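Local coordinates for extracellular solute-binding protein family 1 (Kribbella flavida, PDB 5IXP) that probably binds a solute outside the cell and delivers it to an ABC transporter for import, at residues I118-D123 with D258-F263; Q180-N185 with P354-I359; Q361-A366 with K382-E387. All coordinates share one frame; numbering follows the deposited sequence.

Contact 1 of 3, residues I118-D123 with D258-F263; sequences ICYRRD and DVADVF
Y120 carries its ring in the crowded position between backbone N and carbonyl carbon (chi1 63°), and D258 has an unusual first torsion of -148°; together these lay the two side chains alongside each other, pointing the same way. D258 CB sits over one face of the ring, 3.5 Å from Y120 CZ, and the carboxylate plane is turned only 13° from the ring. The backbone N of A260 meets the ring at its edge. R122, also in the crowded position and bent at its third torsion, swings back so that NH1 makes a salt bridge to D258 OD2 at 2.9 Å, approaching obliquely. The other oxygen, OD1, uses its anti lone pair to take the N-H of V259 at 2.8 Å. With R134 also paired to OD1 and N331 bonded to OD2, this buried carboxylate is well satisfied and likely to stay ionised.

The backbones pair as an antiparallel ladder. I118 and A260 form a hydrogen-bonded pair whose A260 N to I118 O bond, 2.9 Å, is almost straight; Y120 and D258 exchange two bonds; C119 and V259 make the non-hydrogen-bonded pair between them. I118 CD1 reaches F263 CD1 at 4.1 Å, just past the end of the strand.

Strand 108-121 runs between strand 257-260 and strand 232-238, where C119 is disulfide-bonded to C237. Helix 134-138 packs on the Y120 and A260 face, the Y120 hydroxyl bonding T132 O just before it, while helix 335-344 receives V259 through V335 and I338.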
ATOM      1  N   ILE A 118      13.081  -1.287   3.268  1.00 13.79           N
ATOM      2  CA  ILE A 118      13.851  -0.117   2.860  1.00 12.02           C
ATOM      3  C   ILE A 118      14.780  -0.540   1.735  1.00 14.90           C
ATOM      4  O   ILE A 118      15.662  -1.384   1.934  1.00 17.18           O
ATOM      5  CB  ILE A 118      14.652   0.505   4.017  1.00 13.80           C
ATOM      6  CG1 ILE A 118      13.730   0.990   5.152  1.00 14.78           C
ATOM      7  CG2 ILE A 118      15.482   1.667   3.493  1.00 15.53           C
ATOM      8  CD1 ILE A 118      12.725   2.088   4.744  1.00 16.35           C
ATOM      9  N   CYS A 119      14.566   0.003   0.545  0.54 12.97           N
ATOM     10  CA  CYS A 119      15.575  -0.172  -0.483  0.54 12.33           C
ATOM     11  C   CYS A 119      16.579   0.968  -0.385  0.54 13.77           C
ATOM     12  O   CYS A 119      16.301   2.035   0.171  0.54 11.22           O
ATOM     13  CB  CYS A 119      14.956  -0.238  -1.883  0.54 16.18           C
ATOM     14  SG  CYS A 119      13.966   1.186  -2.374  0.54 16.53           S
ATOM     15  N   TYR A 120      17.772   0.720  -0.901  1.00 12.96           N
ATOM     16  CA  TYR A 120      18.845   1.698  -0.730  1.00 14.82           C
ATOM     17  C   TYR A 120      19.901   1.577  -1.819  1.00 16.47           C
ATOM     18  O   TYR A 120      20.094   0.521  -2.429  1.00 17.83           O
ATOM     19  CB  TYR A 120      19.512   1.580   0.653  1.00 15.08           C
ATOM     20  CG  TYR A 120      20.207   0.255   0.899  1.00 17.30           C
ATOM     21  CD1 TYR A 120      19.486  -0.867   1.308  1.00 17.69           C
ATOM     22  CD2 TYR A 120      21.586   0.127   0.733  1.00 16.69           C
ATOM     23  CE1 TYR A 120      20.118  -2.082   1.534  1.00 20.86           C
ATOM     24  CE2 TYR A 120      22.230  -1.085   0.959  1.00 16.72           C
ATOM     25  CZ  TYR A 120      21.487  -2.188   1.358  1.00 18.75           C
ATOM     26  OH  TYR A 120      22.107  -3.398   1.582  1.00 17.53           O
ATOM     27  N   ARG A 121      20.598   2.691  -2.032  1.00 15.68           N
ATOM     28  CA  ARG A 121      21.665   2.791  -3.023  1.00 15.28           C
ATOM     29  C   ARG A 121      22.971   2.352  -2.370  1.00 17.76           C
ATOM     30  O   ARG A 121      23.599   3.119  -1.631  1.00 18.00           O
ATOM     31  CB  ARG A 121      21.747   4.215  -3.558  1.00 16.33           C
ATOM     32  CG  ARG A 121      20.618   4.572  -4.539  1.00 17.58           C
ATOM     33  CD  ARG A 121      20.941   4.056  -5.951  1.00 18.22           C
ATOM     34  NE  ARG A 121      22.184   4.641  -6.449  1.00 20.78           N
ATOM     35  CZ  ARG A 121      22.262   5.794  -7.113  1.00 23.90           C
ATOM     36  NH1 ARG A 121      21.162   6.496  -7.381  1.00 22.40           N
ATOM     37  NH2 ARG A 121      23.441   6.240  -7.519  1.00 24.68           N
ATOM     38  N   ARG A 122      23.405   1.124  -2.660  0.66 18.69           N
ATOM     39  CA  ARG A 122      24.616   0.618  -2.015  0.66 20.85           C
ATOM     40  C   ARG A 122      25.871   1.352  -2.477  0.66 19.74           C
ATOM     41  O   ARG A 122      26.848   1.423  -1.721  0.66 20.69           O
ATOM     42  CB  ARG A 122      24.760  -0.888  -2.240  0.66 23.67           C
ATOM     43  CG  ARG A 122      24.540  -1.369  -3.658  0.66 23.23           C
ATOM     44  CD  ARG A 122      24.471  -2.899  -3.694  0.66 23.44           C
ATOM     45  NE  ARG A 122      25.727  -3.504  -3.257  0.66 21.51           N
ATOM     46  CZ  ARG A 122      25.921  -4.127  -2.094  0.66 25.51           C
ATOM     47  NH1 ARG A 122      24.929  -4.265  -1.212  0.66 18.16           N
ATOM     48  NH2 ARG A 122      27.125  -4.629  -1.822  0.66 30.70           N
ATOM     49  N   ASP A 123      25.872   1.908  -3.694  1.00 17.61           N
ATOM     50  CA  ASP A 123      27.024   2.693  -4.132  1.00 18.54           C
ATOM     51  C   ASP A 123      27.126   3.999  -3.356  1.00 19.47           C
ATOM     52  O   ASP A 123      28.216   4.386  -2.916  1.00 20.18           O
ATOM     53  CB  ASP A 123      26.943   2.968  -5.636  1.00 21.25           C
ATOM     54  CG  ASP A 123      25.700   3.744  -6.029  1.00 21.22           C
ATOM     55  OD1 ASP A 123      24.632   3.490  -5.443  1.00 20.90           O
ATOM     56  OD2 ASP A 123      25.789   4.611  -6.930  1.00 23.62           O
ATOM     57  N   ASP A 258      19.922  -2.260  -3.489  1.00 15.27           N
ATOM     58  CA  ASP A 258      19.727  -3.425  -2.638  1.00 13.86           C
ATOM     59  C   ASP A 258      18.477  -3.177  -1.806  1.00 13.99           C
ATOM     60  O   ASP A 258      17.886  -2.093  -1.840  1.00 16.75           O
ATOM     61  CB  ASP A 258      20.945  -3.690  -1.741  1.00 16.86           C
ATOM     62  CG  ASP A 258      21.163  -5.177  -1.458  1.00 20.73           C
ATOM     63  OD1 ASP A 258      20.167  -5.945  -1.390  1.00 18.95           O
ATOM     64  OD2 ASP A 258      22.342  -5.576  -1.310  1.00 20.66           O
ATOM     65  N   VAL A 259      18.064  -4.186  -1.053  0.59 14.58           N
ATOM     66  CA  VAL A 259      16.921  -4.018  -0.169  0.59 15.35           C
ATOM     67  C   VAL A 259      17.244  -4.667   1.165  0.59 15.73           C
ATOM     68  O   VAL A 259      17.805  -5.766   1.223  0.59 17.92           O
ATOM     69  CB  VAL A 259      15.623  -4.581  -0.788  0.59 16.68           C
ATOM     70  CG1 VAL A 259      15.776  -6.036  -1.123  0.59 15.43           C
ATOM     71  CG2 VAL A 259      14.447  -4.360   0.149  0.59 19.13           C
ATOM     72  N   ALA A 260      16.920  -3.951   2.235  1.00 15.80           N
ATOM     73  CA  ALA A 260      17.192  -4.356   3.604  1.00 15.32           C
ATOM     74  C   ALA A 260      15.916  -4.879   4.255  1.00 16.83           C
ATOM     75  O   ALA A 260      14.839  -4.301   4.085  1.00 17.42           O
ATOM     76  CB  ALA A 260      17.758  -3.186   4.415  1.00 18.46           C
ATOM     77  N   ASP A 261      16.047  -5.973   5.009  1.00 16.22           N
ATOM     78  CA  ASP A 261      14.909  -6.637   5.643  1.00 13.59           C
ATOM     79  C   ASP A 261      14.572  -5.914   6.946  1.00 16.54           C
ATOM     80  O   ASP A 261      14.849  -6.385   8.052  1.00 16.25           O
ATOM     81  CB  ASP A 261      15.241  -8.104   5.888  1.00 14.03           C
ATOM     82  CG  ASP A 261      14.055  -8.908   6.415  1.00 18.86           C
ATOM     83  OD1 ASP A 261      12.955  -8.347   6.615  1.00 19.73           O
ATOM     84  OD2 ASP A 261      14.233 -10.117   6.642  1.00 23.46           O
ATOM     85  N   VAL A 262      13.956  -4.740   6.796  1.00 14.65           N
ATOM     86  CA  VAL A 262      13.698  -3.854   7.927  1.00 14.98           C
ATOM     87  C   VAL A 262      12.646  -2.856   7.487  1.00 16.18           C
ATOM     88  O   VAL A 262      12.509  -2.564   6.294  1.00 16.64           O
ATOM     89  CB  VAL A 262      14.993  -3.135   8.395  1.00 17.95           C
ATOM     90  CG1 VAL A 262      15.443  -2.120   7.347  1.00 17.45           C
ATOM     91  CG2 VAL A 262      14.788  -2.433   9.739  1.00 17.44           C
ATOM     92  N   PHE A 263      11.893  -2.334   8.456  1.00 14.37           N
ATOM     93  CA  PHE A 263      11.078  -1.172   8.178  1.00 14.65           C
ATOM     94  C   PHE A 263      11.046  -0.369   9.472  1.00 14.74           C
ATOM     95  O   PHE A 263      10.737  -0.938  10.533  1.00 19.14           O
ATOM     96  CB  PHE A 263       9.653  -1.498   7.716  1.00 12.97           C
ATOM     97  CG  PHE A 263       8.969  -0.335   7.065  1.00 14.91           C
ATOM     98  CD1 PHE A 263       9.359   0.083   5.795  1.00 15.75           C
ATOM     99  CD2 PHE A 263       7.961   0.355   7.715  1.00 13.40           C
ATOM    100  CE1 PHE A 263       8.748   1.161   5.180  1.00 16.39           C
ATOM    101  CE2 PHE A 263       7.340   1.445   7.102  1.00 14.76           C
ATOM    102  CZ  PHE A 263       7.738   1.844   5.834  1.00 15.76           C
TER

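Contact 2 of 3, residues Q180-N185 with P354-I359; sequences QAYYSN and PRDGEI
I359 lays its CG2 methyl over the centre of the Y182 ring, 3.6 Å from the ring centroid and 13° off the normal, a well-centred CH-pi contact. The methyl gets there because CG2 is anti to the backbone N, which leaves CG1 to carry CD1 the other way, to within 3.7 Å of Y183 CE2. One isoleucine thus serves two consecutive tyrosines, one with each branch. The opposite face of Y182 has A181 CB toward its rim, and D356 comes up at the ring edge.

Y183 extends further, past D356 and along the start of the helix. Its OH accepts the backbone N-H of R355, the N-cap residue, at 3.0 Å through a bent bond (142°). Beside it P354 CD rests 3.5 Å from Y183 CE1. D356 OD1 lies close to the plane of Y183 at its edge, 3.3 Å from CD2, and a water links the same oxygen to the loop: Y182 N gives its hydrogen to this water at 2.9 Å, and the water stands 2.6 Å from D356 OD1. In the first turn of a helix, the negative charge of D356 is probably favoured by the helix end.

The Y182 hydroxyl bonds N360, and helix 377-392 packs against I359 through A388, A391 and A392. Two tyrosines thus pack the loop after helix 167-175 onto the first turn of this solute-binding-family protein's C-terminal helix pair.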
ATOM      1  N   GLN A 180      -3.702   5.926  15.951  1.00 31.36           N
ATOM      2  CA  GLN A 180      -4.760   6.738  15.381  1.00 31.00           C
ATOM      3  C   GLN A 180      -4.139   7.878  14.597  1.00 26.74           C
ATOM      4  O   GLN A 180      -3.063   8.381  14.933  1.00 25.43           O
ATOM      5  CB  GLN A 180      -5.719   7.282  16.446  1.00 34.16           C
ATOM      6  CG  GLN A 180      -5.185   8.444  17.218  1.00 37.62           C
ATOM      7  CD  GLN A 180      -6.088   8.805  18.360  1.00 46.05           C
ATOM      8  OE1 GLN A 180      -6.933   8.005  18.770  1.00 44.38           O
ATOM      9  NE2 GLN A 180      -5.921  10.011  18.890  1.00 51.94           N
ATOM     10  N   ALA A 181      -4.818   8.259  13.526  1.00 23.28           N
ATOM     11  CA  ALA A 181      -4.350   9.377  12.726  1.00 20.82           C
ATOM     12  C   ALA A 181      -5.415  10.461  12.753  1.00 22.72           C
ATOM     13  O   ALA A 181      -5.328  11.411  13.532  1.00 24.15           O
ATOM     14  CB  ALA A 181      -4.034   8.932  11.294  1.00 24.24           C
ATOM     15  N   TYR A 182      -6.448  10.307  11.941  1.00 23.12           N
ATOM     16  CA  TYR A 182      -7.450  11.350  11.830  1.00 22.09           C
ATOM     17  C   TYR A 182      -8.729  11.051  12.598  1.00 23.14           C
ATOM     18  O   TYR A 182      -9.489  11.986  12.882  1.00 25.25           O
ATOM     19  CB  TYR A 182      -7.777  11.588  10.355  1.00 18.76           C
ATOM     20  CG  TYR A 182      -6.553  11.896   9.530  1.00 18.34           C
ATOM     21  CD1 TYR A 182      -5.664  12.908   9.908  1.00 19.29           C
ATOM     22  CD2 TYR A 182      -6.269  11.173   8.381  1.00 19.22           C
ATOM     23  CE1 TYR A 182      -4.536  13.192   9.148  1.00 17.23           C
ATOM     24  CE2 TYR A 182      -5.142  11.452   7.614  1.00 20.36           C
ATOM     25  CZ  TYR A 182      -4.280  12.459   7.998  1.00 20.55           C
ATOM     26  OH  TYR A 182      -3.168  12.734   7.229  1.00 18.13           O
ATOM     27  N   TYR A 183      -8.982   9.790  12.950  1.00 23.03           N
ATOM     28  CA  TYR A 183     -10.273   9.400  13.490  1.00 24.50           C
ATOM     29  C   TYR A 183     -10.128   8.595  14.768  1.00 26.54           C
ATOM     30  O   TYR A 183      -9.201   7.797  14.925  1.00 29.10           O
ATOM     31  CB  TYR A 183     -11.072   8.567  12.486  1.00 28.55           C
ATOM     32  CG  TYR A 183     -11.667   9.352  11.342  1.00 27.04           C
ATOM     33  CD1 TYR A 183     -12.922   9.929  11.454  1.00 26.94           C
ATOM     34  CD2 TYR A 183     -10.971   9.511  10.147  1.00 28.78           C
ATOM     35  CE1 TYR A 183     -13.476  10.640  10.405  1.00 30.53           C
ATOM     36  CE2 TYR A 183     -11.516  10.221   9.089  1.00 27.59           C
ATOM     37  CZ  TYR A 183     -12.771  10.782   9.222  1.00 30.51           C
ATOM     38  OH  TYR A 183     -13.325  11.485   8.174  1.00 33.10           O
ATOM     39  N   SER A 184     -11.076   8.807  15.676  1.00 31.60           N
ATOM     40  CA  SER A 184     -11.327   7.846  16.734  1.00 37.06           C
ATOM     41  C   SER A 184     -12.042   6.624  16.163  1.00 40.70           C
ATOM     42  O   SER A 184     -12.506   6.614  15.019  1.00 38.63           O
ATOM     43  CB  SER A 184     -12.181   8.464  17.835  1.00 38.66           C
ATOM     44  OG  SER A 184     -13.549   8.470  17.451  1.00 39.49           O
ATOM     45  N   ASN A 185     -12.163   5.588  16.992  1.00 45.34           N
ATOM     46  CA  ASN A 185     -12.824   4.367  16.547  1.00 52.01           C
ATOM     47  C   ASN A 185     -14.316   4.547  16.297  1.00 53.09           C
ATOM     48  O   ASN A 185     -14.928   3.678  15.665  1.00 56.43           O
ATOM     49  CB  ASN A 185     -12.591   3.254  17.562  1.00 51.55           C
ATOM     50  CG  ASN A 185     -11.256   2.584  17.371  1.00 56.43           C
ATOM     51  OD1 ASN A 185     -10.863   2.287  16.242  1.00 58.92           O
ATOM     52  ND2 ASN A 185     -10.539   2.359  18.464  1.00 60.00           N
ATOM     53  N   PRO A 354     -14.734   8.049   7.453  1.00 29.98           N
ATOM     54  CA  PRO A 354     -15.428   8.170   6.158  1.00 28.40           C
ATOM     55  C   PRO A 354     -14.771   9.119   5.178  1.00 29.22           C
ATOM     56  O   PRO A 354     -15.030   9.014   3.974  1.00 31.20           O
ATOM     57  CB  PRO A 354     -16.827   8.675   6.549  1.00 29.38           C
ATOM     58  CG  PRO A 354     -16.958   8.394   8.007  1.00 32.66           C
ATOM     59  CD  PRO A 354     -15.575   8.492   8.576  1.00 29.93           C
ATOM     60  N   ARG A 355     -13.956  10.057   5.638  1.00 27.44           N
ATOM     61  CA  ARG A 355     -13.318  11.009   4.741  1.00 27.46           C
ATOM     62  C   ARG A 355     -11.800  10.970   4.887  1.00 24.61           C
ATOM     63  O   ARG A 355     -11.122  11.985   4.708  1.00 24.63           O
ATOM     64  CB  ARG A 355     -13.870  12.415   4.982  1.00 30.65           C
ATOM     65  CG  ARG A 355     -15.353  12.548   4.603  1.00 35.77           C
ATOM     66  CD  ARG A 355     -15.563  13.700   3.630  1.00 43.29           C
ATOM     67  NE  ARG A 355     -15.660  13.246   2.252  1.00 56.01           N
ATOM     68  CZ  ARG A 355     -15.769  14.056   1.203  1.00 59.72           C
ATOM     69  NH1 ARG A 355     -15.772  15.373   1.379  1.00 60.74           N
ATOM     70  NH2 ARG A 355     -15.854  13.551  -0.031  1.00 61.26           N
ATOM     71  N   ASP A 356     -11.257   9.783   5.173  1.00 22.45           N
ATOM     72  CA  ASP A 356      -9.834   9.672   5.491  1.00 23.26           C
ATOM     73  C   ASP A 356      -8.954  10.138   4.334  1.00 22.09           C
ATOM     74  O   ASP A 356      -7.964  10.852   4.544  1.00 21.56           O
ATOM     75  CB  ASP A 356      -9.492   8.235   5.872  1.00 22.32           C
ATOM     76  CG  ASP A 356      -8.392   8.165   6.909  1.00 26.89           C
ATOM     77  OD1 ASP A 356      -8.701   8.344   8.103  1.00 30.43           O
ATOM     78  OD2 ASP A 356      -7.223   7.951   6.536  1.00 29.51           O
ATOM     79  N   GLY A 357      -9.295   9.749   3.106  1.00 22.32           N
ATOM     80  CA  GLY A 357      -8.468  10.131   1.971  1.00 21.62           C
ATOM     81  C   GLY A 357      -8.511  11.622   1.698  1.00 22.94           C
ATOM     82  O   GLY A 357      -7.488  12.233   1.362  1.00 20.19           O
ATOM     83  N   GLU A 358      -9.692  12.228   1.843  1.00 23.12           N
ATOM     84  CA  GLU A 358      -9.833  13.661   1.625  1.00 25.30           C
ATOM     85  C   GLU A 358      -9.077  14.454   2.681  1.00 23.49           C
ATOM     86  O   GLU A 358      -8.465  15.481   2.367  1.00 22.11           O
ATOM     87  CB  GLU A 358     -11.311  14.049   1.631  1.00 25.74           C
ATOM     88  CG  GLU A 358     -12.105  13.532   0.443  1.00 29.10           C
ATOM     89  CD  GLU A 358     -12.552  12.072   0.584  1.00 36.10           C
ATOM     90  OE1 GLU A 358     -12.192  11.390   1.570  1.00 33.89           O
ATOM     91  OE2 GLU A 358     -13.275  11.604  -0.311  1.00 40.21           O
ATOM     92  N   ILE A 359      -9.112  13.995   3.937  1.00 19.48           N
ATOM     93  CA  ILE A 359      -8.350  14.653   4.998  1.00 18.92           C
ATOM     94  C   ILE A 359      -6.860  14.503   4.744  1.00 19.28           C
ATOM     95  O   ILE A 359      -6.090  15.467   4.837  1.00 19.36           O
ATOM     96  CB  ILE A 359      -8.736  14.081   6.375  1.00 20.60           C
ATOM     97  CG1 ILE A 359     -10.195  14.376   6.709  1.00 21.17           C
ATOM     98  CG2 ILE A 359      -7.790  14.595   7.476  1.00 18.39           C
ATOM     99  CD1 ILE A 359     -10.683  13.625   7.954  1.00 21.36           C
TER
HETATM  100  O   HOH W   1      -7.311   8.073  10.254  1.00 29.89           O

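Contact 3 of 3, residues Q361-A366 with K382-E387; sequences QVFTEA and KQALRE
A384 points its CB over one face of the F363 ring, 4.2 Å from the centroid and 27° off the normal, so the methyl rests on the ring as a CH-pi contact leaning toward CD1. L385 starts out facing away from helix 361-366, yet its end turns back: CD2 comes obliquely to F363 CZ at 3.9 Å, the two side chains crossing at a slant. One turn along from F363, A366 meets A384 methyl to methyl, CB to CB at 3.8 Å. A384 CB therefore meets both a ring and a methyl, at roughly a right angle to each other, while V362 presses CG2 against the alanine carbonyl, 3.4 Å from A384 O. The F363 ring also meets the ring of Y182. A serine here in place of F363 would remove the ring, and A384 and L385 would probably be left less firmly packed and the join to Y182 weakened.

The two segments belong to successive helices, 356-371 and 377-392, forming an antiparallel helical hairpin with a short connection. Their axes come within 8.6 Å at 162° between directions, and the small alanines at the crossing permit that closeness.

On the flank, V362 and E387 slide past each other in opposite senses, with E387 CB beside the valine methyls. A water joins V362 O to E387 OE1, and a second lies between E365 OE1 and E387 OE1, which stand 4.6 Å apart; it probably eases the like charges. Each glutamate is steadied from its own helix, Q383 NE2 donating to E387 OE2 at 2.8 Å and Q361 NE2 to E365 OE2.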
ATOM      1  N   GLN A 361      -5.309  14.169   2.061  0.52 19.04           N
ATOM      2  CA  GLN A 361      -4.880  14.962   0.913  0.52 19.15           C
ATOM      3  C   GLN A 361      -4.505  16.383   1.323  0.52 19.89           C
ATOM      4  O   GLN A 361      -3.539  16.952   0.800  0.52 19.23           O
ATOM      5  CB  GLN A 361      -5.987  14.975  -0.145  0.52 21.82           C
ATOM      6  CG  GLN A 361      -5.590  15.627  -1.456  0.52 25.48           C
ATOM      7  CD  GLN A 361      -6.681  15.548  -2.514  0.52 30.04           C
ATOM      8  OE1 GLN A 361      -7.298  14.500  -2.720  0.52 31.44           O
ATOM      9  NE2 GLN A 361      -6.923  16.664  -3.190  0.52 33.79           N
ATOM     10  N   VAL A 362      -5.250  16.980   2.256  1.00 21.02           N
ATOM     11  CA  VAL A 362      -4.918  18.344   2.660  1.00 21.00           C
ATOM     12  C   VAL A 362      -3.612  18.355   3.449  1.00 17.92           C
ATOM     13  O   VAL A 362      -2.804  19.282   3.313  1.00 19.23           O
ATOM     14  CB  VAL A 362      -6.075  19.027   3.424  1.00 23.49           C
ATOM     15  CG1 VAL A 362      -7.429  18.654   2.834  1.00 27.79           C
ATOM     16  CG2 VAL A 362      -6.021  18.771   4.917  1.00 25.10           C
ATOM     17  N   PHE A 363      -3.354  17.308   4.248  1.00 16.81           N
ATOM     18  CA  PHE A 363      -2.094  17.254   4.984  1.00 15.10           C
ATOM     19  C   PHE A 363      -0.913  17.040   4.047  1.00 15.11           C
ATOM     20  O   PHE A 363       0.143  17.662   4.220  1.00 15.27           O
ATOM     21  CB  PHE A 363      -2.132  16.162   6.055  1.00 15.29           C
ATOM     22  CG  PHE A 363      -2.842  16.574   7.313  1.00 19.68           C
ATOM     23  CD1 PHE A 363      -2.174  17.290   8.298  1.00 18.45           C
ATOM     24  CD2 PHE A 363      -4.180  16.260   7.506  1.00 20.31           C
ATOM     25  CE1 PHE A 363      -2.819  17.678   9.458  1.00 22.46           C
ATOM     26  CE2 PHE A 363      -4.836  16.643   8.664  1.00 20.36           C
ATOM     27  CZ  PHE A 363      -4.151  17.355   9.644  1.00 21.39           C
ATOM     28  N   THR A 364      -1.061  16.169   3.046  1.00 15.49           N
ATOM     29  CA  THR A 364       0.072  15.921   2.164  1.00 16.43           C
ATOM     30  C   THR A 364       0.317  17.099   1.231  1.00 17.83           C
ATOM     31  O   THR A 364       1.473  17.393   0.903  1.00 17.82           O
ATOM     32  CB  THR A 364      -0.119  14.628   1.359  1.00 16.55           C
ATOM     33  OG1 THR A 364      -1.320  14.694   0.578  1.00 17.63           O
ATOM     34  CG2 THR A 364      -0.179  13.420   2.291  1.00 16.02           C
ATOM     35  N   GLU A 365      -0.746  17.792   0.803  1.00 17.41           N
ATOM     36  CA  GLU A 365      -0.546  19.014   0.028  1.00 20.23           C
ATOM     37  C   GLU A 365       0.225  20.036   0.846  1.00 18.51           C
ATOM     38  O   GLU A 365       1.162  20.669   0.342  1.00 17.97           O
ATOM     39  CB  GLU A 365      -1.891  19.596  -0.432  1.00 19.16           C
ATOM     40  CG  GLU A 365      -2.550  18.790  -1.554  1.00 23.37           C
ATOM     41  CD  GLU A 365      -3.944  19.272  -1.917  1.00 29.99           C
ATOM     42  OE1 GLU A 365      -4.439  20.229  -1.286  1.00 32.31           O
ATOM     43  OE2 GLU A 365      -4.552  18.684  -2.839  1.00 31.46           O
ATOM     44  N   ALA A 366      -0.136  20.184   2.123  1.00 17.99           N
ATOM     45  CA  ALA A 366       0.565  21.130   2.982  1.00 17.15           C
ATOM     46  C   ALA A 366       2.021  20.723   3.168  1.00 17.77           C
ATOM     47  O   ALA A 366       2.925  21.565   3.098  1.00 17.50           O
ATOM     48  CB  ALA A 366      -0.148  21.240   4.331  1.00 16.52           C
ATOM     49  N   LYS A 382      -1.128  25.089  10.044  1.00 19.79           N
ATOM     50  CA  LYS A 382      -2.396  25.746  10.332  1.00 23.15           C
ATOM     51  C   LYS A 382      -3.350  25.616   9.154  1.00 20.71           C
ATOM     52  O   LYS A 382      -4.544  25.362   9.344  1.00 23.29           O
ATOM     53  CB  LYS A 382      -2.178  27.219  10.685  1.00 24.08           C
ATOM     54  CG  LYS A 382      -1.348  27.443  11.928  1.00 31.86           C
ATOM     55  CD  LYS A 382      -1.199  28.945  12.208  1.00 35.85           C
ATOM     56  CE  LYS A 382      -0.387  29.214  13.464  1.00 43.99           C
ATOM     57  NZ  LYS A 382      -1.079  28.729  14.696  1.00 47.98           N
ATOM     58  N   GLN A 383      -2.841  25.774   7.929  1.00 17.86           N
ATOM     59  CA  GLN A 383      -3.712  25.644   6.764  1.00 18.64           C
ATOM     60  C   GLN A 383      -4.249  24.226   6.638  1.00 20.20           C
ATOM     61  O   GLN A 383      -5.433  24.034   6.335  1.00 21.27           O
ATOM     62  CB  GLN A 383      -2.982  26.051   5.482  1.00 17.39           C
ATOM     63  CG  GLN A 383      -3.832  25.846   4.232  1.00 18.87           C
ATOM     64  CD  GLN A 383      -3.210  26.443   2.987  1.00 21.02           C
ATOM     65  OE1 GLN A 383      -2.177  27.105   3.056  1.00 20.63           O
ATOM     66  NE2 GLN A 383      -3.845  26.217   1.834  1.00 20.75           N
ATOM     67  N   ALA A 384      -3.399  23.218   6.873  1.00 18.69           N
ATOM     68  CA  ALA A 384      -3.877  21.838   6.823  1.00 20.27           C
ATOM     69  C   ALA A 384      -4.988  21.609   7.841  1.00 22.02           C
ATOM     70  O   ALA A 384      -6.008  20.985   7.524  1.00 20.80           O
ATOM     71  CB  ALA A 384      -2.719  20.861   7.051  1.00 20.38           C
ATOM     72  N   LEU A 385      -4.828  22.130   9.063  1.00 20.49           N
ATOM     73  CA  LEU A 385      -5.867  21.937  10.073  1.00 24.28           C
ATOM     74  C   LEU A 385      -7.179  22.579   9.641  1.00 25.85           C
ATOM     75  O   LEU A 385      -8.245  21.963   9.776  1.00 25.09           O
ATOM     76  CB  LEU A 385      -5.425  22.489  11.431  1.00 23.09           C
ATOM     77  CG  LEU A 385      -4.322  21.719  12.166  1.00 23.91           C
ATOM     78  CD1 LEU A 385      -4.125  22.248  13.573  1.00 27.11           C
ATOM     79  CD2 LEU A 385      -4.603  20.227  12.207  1.00 26.15           C
ATOM     80  N   ARG A 386      -7.123  23.813   9.119  1.00 23.40           N
ATOM     81  CA  ARG A 386      -8.333  24.465   8.620  1.00 25.09           C
ATOM     82  C   ARG A 386      -9.001  23.635   7.537  1.00 25.26           C
ATOM     83  O   ARG A 386     -10.217  23.410   7.568  1.00 26.37           O
ATOM     84  CB  ARG A 386      -8.016  25.857   8.067  1.00 27.52           C
ATOM     85  CG  ARG A 386      -7.785  26.933   9.097  1.00 32.98           C
ATOM     86  CD  ARG A 386      -7.858  28.333   8.455  1.00 35.80           C
ATOM     87  NE  ARG A 386      -6.992  28.468   7.282  1.00 35.07           N
ATOM     88  CZ  ARG A 386      -5.697  28.769   7.344  1.00 37.17           C
ATOM     89  NH1 ARG A 386      -5.115  28.948   8.524  1.00 37.86           N
ATOM     90  NH2 ARG A 386      -4.979  28.881   6.232  1.00 33.36           N
ATOM     91  N   GLU A 387      -8.220  23.191   6.551  1.00 21.20           N
ATOM     92  CA  GLU A 387      -8.793  22.469   5.425  1.00 20.81           C
ATOM     93  C   GLU A 387      -9.264  21.081   5.827  1.00 23.83           C
ATOM     94  O   GLU A 387     -10.269  20.595   5.293  1.00 25.91           O
ATOM     95  CB  GLU A 387      -7.773  22.404   4.295  1.00 20.41           C
ATOM     96  CG  GLU A 387      -7.393  23.796   3.811  1.00 25.17           C
ATOM     97  CD  GLU A 387      -6.443  23.788   2.640  1.00 28.58           C
ATOM     98  OE1 GLU A 387      -5.860  22.728   2.335  1.00 33.01           O
ATOM     99  OE2 GLU A 387      -6.280  24.854   2.018  1.00 29.04           O
TER
HETATM  100  O   HOH W   2      -3.349  22.097   3.052  1.00 25.02           O
HETATM  101  O   HOH W   3      -4.146  22.618   0.108  1.00 32.55           O

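Contacts 2 and 3 are neighbours on helix 356-371, with centres 13 Å apart, and they touch directly: Y182 CE1 lies 3.5 Å from F363 CE2, the ring planes about 20° apart. The loop residues of contact 2 and the hairpin of contact 3 therefore form one continuous layer of packing, and helix 377-392 reaches both. Contact 1 stands apart in the mixed sheet; its centre is about 31 Å from the centre of either other contact, and the nearest atoms are about 14 Å away. Along the chain, contacts 1 and 2 cross, whereas contact 3 closes locally after both. The structure as modelled does not mark out the solute site, so none of the three can be placed in the pocket.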